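PDB 6LAC: carbonic anhydrase from Neosartorya fumigata, which probably catalyses the reversible hydration of carbon dioxide to hydrogencarbonate and a proton, as a zinc-dependent beta-class carbonic anhydrase. Local coordinates for residues R56-M61 / K105-V110; G73-L76 / K80-N83. The protein carries 1 engineered substitution. All coordinates share one frame; numbering follows the deposited sequence.

Contact 1: residues R56-M61 / K105-V110; sequences RSLGNM and KPWSSV
Met-61 O accepts two hydrogen bonds, and through one of them it is linked to the indole of Trp-107. A water donates to Met-61 O at 2.7 Å. The same water accepts from Trp-107 NE1 at 2.9 Å, lying in the ring plane at the edge. The second donor to Met-61 O is Ser-57 OG, 3.1 Å away and on a lone pair in the carbonyl plane; it ties the end of strand 52-57 to the loop that follows. Around this bridge the contact is apolar. Leu-58 crosses the indole at about a right angle and sets CD1 over one face, 4.1 Å from the centroid of the Trp-107 five-membered ring and 6° off its normal, a CH-pi contact. Leu-58 CB lies 3.7 Å from Trp-107 CD1. Met-61 approaches that ring obliquely in a Met-aromatic contact, SD being 3.7 Å from Trp-107 CD1. With CG beside the backbone N (chi1 -59°) and the rest of the chain extended, its thioether reaches the first turn of helix 107-117, where SD is 3.8 Å from Val-110 CG1 and the two side chains meet tip to tip. Asn-138 and Gln-142 of helix 127-148 also touch Met-61, while Ala-70 of the second subunit packs on Trp-107. The loop following strand 52-57 packs beside the zinc site of Cys-34, Asp-36, His-89 and Cys-92, the Leu-58 side chain being about 8 Å from the metal. Direct contact between the segments thus rests on apolar packing, with one CH-pi and one Met-aromatic contact, and the bridging water satisfies the buried indole N-H.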
# COMPACT_ATOMS: atom_id res chain seq x y z
N ARG A 56 -0.36 0.66 -1.91
CA ARG A 56 -0.53 -0.79 -2.16
C ARG A 56 -1.82 -1.23 -1.53
O ARG A 56 -1.98 -1.10 -0.31
CB ARG A 56 0.68 -1.58 -1.73
CG ARG A 56 0.59 -3.03 -2.19
CD ARG A 56 1.95 -3.68 -2.12
NE ARG A 56 2.95 -3.12 -3.04
CZ ARG A 56 3.14 -3.44 -4.31
NH1 ARG A 56 2.41 -4.36 -4.90
NH2 ARG A 56 4.06 -2.77 -4.99
N SER A 57 -2.74 -1.74 -2.35
CA SER A 57 -4.16 -1.88 -2.04
C SER A 57 -4.71 -3.18 -2.56
O SER A 57 -4.09 -3.83 -3.40
CB SER A 57 -4.90 -0.73 -2.80
OG SER A 57 -4.82 -0.84 -4.22
N LEU A 58 -5.95 -3.46 -2.22
CA LEU A 58 -6.61 -4.66 -2.76
C LEU A 58 -6.70 -4.57 -4.27
O LEU A 58 -7.32 -3.65 -4.79
CB LEU A 58 -8.01 -4.79 -2.18
CG LEU A 58 -8.13 -4.98 -0.67
CD1 LEU A 58 -9.58 -4.89 -0.25
CD2 LEU A 58 -7.52 -6.32 -0.27
N GLY A 59 -6.16 -5.55 -4.96
CA GLY A 59 -6.32 -5.66 -6.42
C GLY A 59 -5.66 -4.54 -7.20
O GLY A 59 -5.98 -4.41 -8.38
N ASN A 60 -4.76 -3.77 -6.62
CA ASN A 60 -4.15 -2.59 -7.30
C ASN A 60 -5.27 -1.76 -7.89
O ASN A 60 -5.16 -1.26 -9.05
CB ASN A 60 -3.06 -2.94 -8.31
CG ASN A 60 -3.38 -4.03 -9.30
OD1 ASN A 60 -3.11 -5.20 -9.04
ND2 ASN A 60 -3.86 -3.67 -10.50
N MET A 61 -6.34 -1.54 -7.14
CA MET A 61 -7.49 -0.73 -7.54
C MET A 61 -7.50 0.60 -6.84
O MET A 61 -6.93 0.77 -5.77
CB MET A 61 -8.81 -1.45 -7.25
CG MET A 61 -8.94 -2.78 -7.96
SD MET A 61 -10.63 -3.35 -7.69
CE MET A 61 -10.43 -5.01 -8.29
N LYS A 105 -17.57 -4.94 -1.53
CA LYS A 105 -17.83 -3.87 -2.53
C LYS A 105 -17.16 -2.58 -2.07
O LYS A 105 -17.01 -2.35 -0.88
CB LYS A 105 -19.33 -3.62 -2.66
CG LYS A 105 -20.12 -4.80 -3.17
CD LYS A 105 -21.60 -4.51 -3.22
CE LYS A 105 -22.42 -5.77 -3.39
NZ LYS A 105 -23.86 -5.46 -3.53
N PRO A 106 -16.70 -1.70 -2.99
CA PRO A 106 -16.84 -1.91 -4.44
C PRO A 106 -15.82 -2.78 -5.17
O PRO A 106 -16.01 -3.07 -6.34
CB PRO A 106 -16.70 -0.48 -4.96
CG PRO A 106 -15.77 0.17 -3.99
CD PRO A 106 -16.15 -0.39 -2.63
N TRP A 107 -14.79 -3.29 -4.50
CA TRP A 107 -13.77 -4.16 -5.12
C TRP A 107 -14.43 -5.33 -5.83
O TRP A 107 -14.11 -5.64 -7.00
CB TRP A 107 -12.75 -4.63 -4.07
CG TRP A 107 -11.94 -3.51 -3.49
CD1 TRP A 107 -10.77 -3.01 -3.98
CD2 TRP A 107 -12.32 -2.64 -2.41
NE1 TRP A 107 -10.37 -1.91 -3.25
CE2 TRP A 107 -11.30 -1.67 -2.27
CE3 TRP A 107 -13.39 -2.60 -1.52
CZ2 TRP A 107 -11.36 -0.67 -1.31
CZ3 TRP A 107 -13.43 -1.62 -0.56
CH2 TRP A 107 -12.46 -0.65 -0.48
N SER A 108 -15.36 -5.98 -5.15
CA SER A 108 -16.04 -7.17 -5.72
C SER A 108 -16.90 -6.75 -6.91
O SER A 108 -16.92 -7.51 -7.85
CB SER A 108 -16.82 -7.87 -4.66
OG SER A 108 -17.84 -7.03 -4.21
N SER A 109 -17.50 -5.57 -6.89
CA SER A 109 -18.32 -5.05 -8.03
C SER A 109 -17.42 -4.76 -9.23
O SER A 109 -17.78 -5.09 -10.40
CB SER A 109 -19.12 -3.84 -7.65
OG SER A 109 -19.80 -4.01 -6.41
N VAL A 110 -16.24 -4.18 -9.02
CA VAL A 110 -15.29 -3.94 -10.14
C VAL A 110 -14.96 -5.25 -10.85
O VAL A 110 -15.01 -5.32 -12.08
CB VAL A 110 -14.02 -3.27 -9.61
CG1 VAL A 110 -12.92 -3.24 -10.67
CG2 VAL A 110 -14.39 -1.90 -9.08
O HOH W 1 -8.30 0.03 -3.55

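Contact 2: residues G73-L76 / K80-N83; sequences GYAL and KIRN
Ala-75 and Ile-81 form the tight part of this contact, joined by both backbone and side chain. Ile-81 N donates to Ala-75 O at 3.0 Å in a nearly straight bond, 170° at the hydrogen. The side chain of Ile-81 lies against the same carbonyl group: its CB is 3.5 Å from Ala-75 O. CG1 of Ile-81 is anti to its carbonyl carbon (chi1 -74°) and the chain runs extended beyond it, which brings CD1 to 3.9 Å from Ala-75 CB, so a small apolar patch flanks the hydrogen bond. Leu-76, the next residue, brings its CD2 branch to 3.5 Å from Ile-81 O, although the side chain leaves its backbone pointing away from the loop. Gln-28 from another loop also touches Ile-81.

Lys-80 marks the looser, solvent side. Its backbone is in the left-handed region (phi 59°), which turns the chain away from the helical path and places CA 3.3 Å from Leu-76 O in a CA-H...O contact. The aliphatic part of its side chain bends back over the helix end, CD lying 3.7 Å from Leu-76 O, and NZ is hydrogen-bonded to Asp-77 O, a backbone oxygen at the helix end. A positive charge here probably suits the negative end of the helix dipole. Beyond the turn the chain enters the sheet: Arg-82 pairs through its backbone with Asn-162, and Asn-83 with Leu-30. The 6→1 bond, the positive phi of Lys-80 and the apolar pair are consistent with a Schellman-type C-cap, here within the beta-alpha-beta crossover in which helix 66-77 connects parallel strands 52-57 and 83-89, with strand 29-34 between them in the sheet.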
# COMPACT_ATOMS: atom_id res chain seq x y z
N GLY A 73 -4.85 12.90 -4.22
CA GLY A 73 -4.76 14.34 -3.95
C GLY A 73 -3.42 14.72 -3.34
O GLY A 73 -2.81 15.69 -3.77
N TYR A 74 -2.91 13.97 -2.39
CA TYR A 74 -1.60 14.27 -1.81
C TYR A 74 -0.50 14.18 -2.88
O TYR A 74 0.41 15.01 -3.00
CB TYR A 74 -1.30 13.32 -0.64
CG TYR A 74 -0.01 13.57 0.07
CD1 TYR A 74 0.12 14.62 0.97
CD2 TYR A 74 1.10 12.78 -0.13
CE1 TYR A 74 1.29 14.84 1.66
CE2 TYR A 74 2.29 12.99 0.54
CZ TYR A 74 2.36 13.99 1.47
OH TYR A 74 3.56 14.15 2.05
N ALA A 75 -0.54 13.09 -3.65
CA ALA A 75 0.43 12.89 -4.74
C ALA A 75 0.46 14.08 -5.72
O ALA A 75 1.56 14.58 -6.02
CB ALA A 75 0.11 11.60 -5.44
N LEU A 76 -0.70 14.52 -6.17
CA LEU A 76 -0.73 15.60 -7.20
C LEU A 76 -0.49 16.95 -6.56
O LEU A 76 0.25 17.75 -7.15
CB LEU A 76 -2.08 15.63 -7.92
CG LEU A 76 -2.44 14.35 -8.65
CD1 LEU A 76 -3.86 14.44 -9.20
CD2 LEU A 76 -1.46 14.02 -9.75
N LYS A 80 3.45 16.97 -6.20
CA LYS A 80 3.54 17.45 -7.61
C LYS A 80 3.95 16.31 -8.53
O LYS A 80 4.75 16.47 -9.46
CB LYS A 80 4.54 18.62 -7.75
CG LYS A 80 4.27 19.77 -6.79
CD LYS A 80 2.87 20.29 -6.92
CE LYS A 80 2.71 21.71 -6.42
NZ LYS A 80 2.95 21.79 -4.96
N ILE A 81 3.40 15.13 -8.27
CA ILE A 81 3.74 13.93 -9.08
C ILE A 81 3.12 14.08 -10.46
O ILE A 81 1.91 14.36 -10.54
CB ILE A 81 3.30 12.67 -8.31
CG1 ILE A 81 4.28 12.46 -7.16
CG2 ILE A 81 3.24 11.44 -9.18
CD1 ILE A 81 3.97 11.34 -6.18
N ARG A 82 3.92 13.72 -11.46
CA ARG A 82 3.52 13.83 -12.87
C ARG A 82 3.34 12.49 -13.57
O ARG A 82 2.88 12.45 -14.72
CB ARG A 82 4.53 14.63 -13.68
CG ARG A 82 4.85 15.99 -13.10
CD ARG A 82 3.64 16.77 -12.75
NE ARG A 82 3.98 18.19 -12.88
CZ ARG A 82 3.25 19.18 -12.41
NH1 ARG A 82 3.65 20.42 -12.60
NH2 ARG A 82 2.13 18.92 -11.77
N ASN A 83 3.60 11.40 -12.83
CA ASN A 83 3.47 10.04 -13.38
C ASN A 83 2.85 9.13 -12.31
O ASN A 83 3.32 9.14 -11.17
CB ASN A 83 4.80 9.46 -13.83
CG ASN A 83 5.36 10.13 -15.08
OD1 ASN A 83 4.89 9.82 -16.17
ND2 ASN A 83 6.28 11.07 -14.86

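Contact 2 is nested in sequence within the loop that contact 1 closes: the chain runs from strand 52-57 through residues 58-61 into helix 66-77, turns at residues 80-83 into strand 83-89, and later returns at helix 107-117. The centres of the two contacts are 21 Å apart and their nearest atoms about 12 Å, so they do not touch. Contact 1 joins the start of this strand-helix-strand unit of the mixed sheet, just after strand 52-57 and near the zinc site, to the later helix 107-117, and contact 2 closes the turn from its helix into its second strand. Both touch the second subunit, placing this unit at the dimer interface.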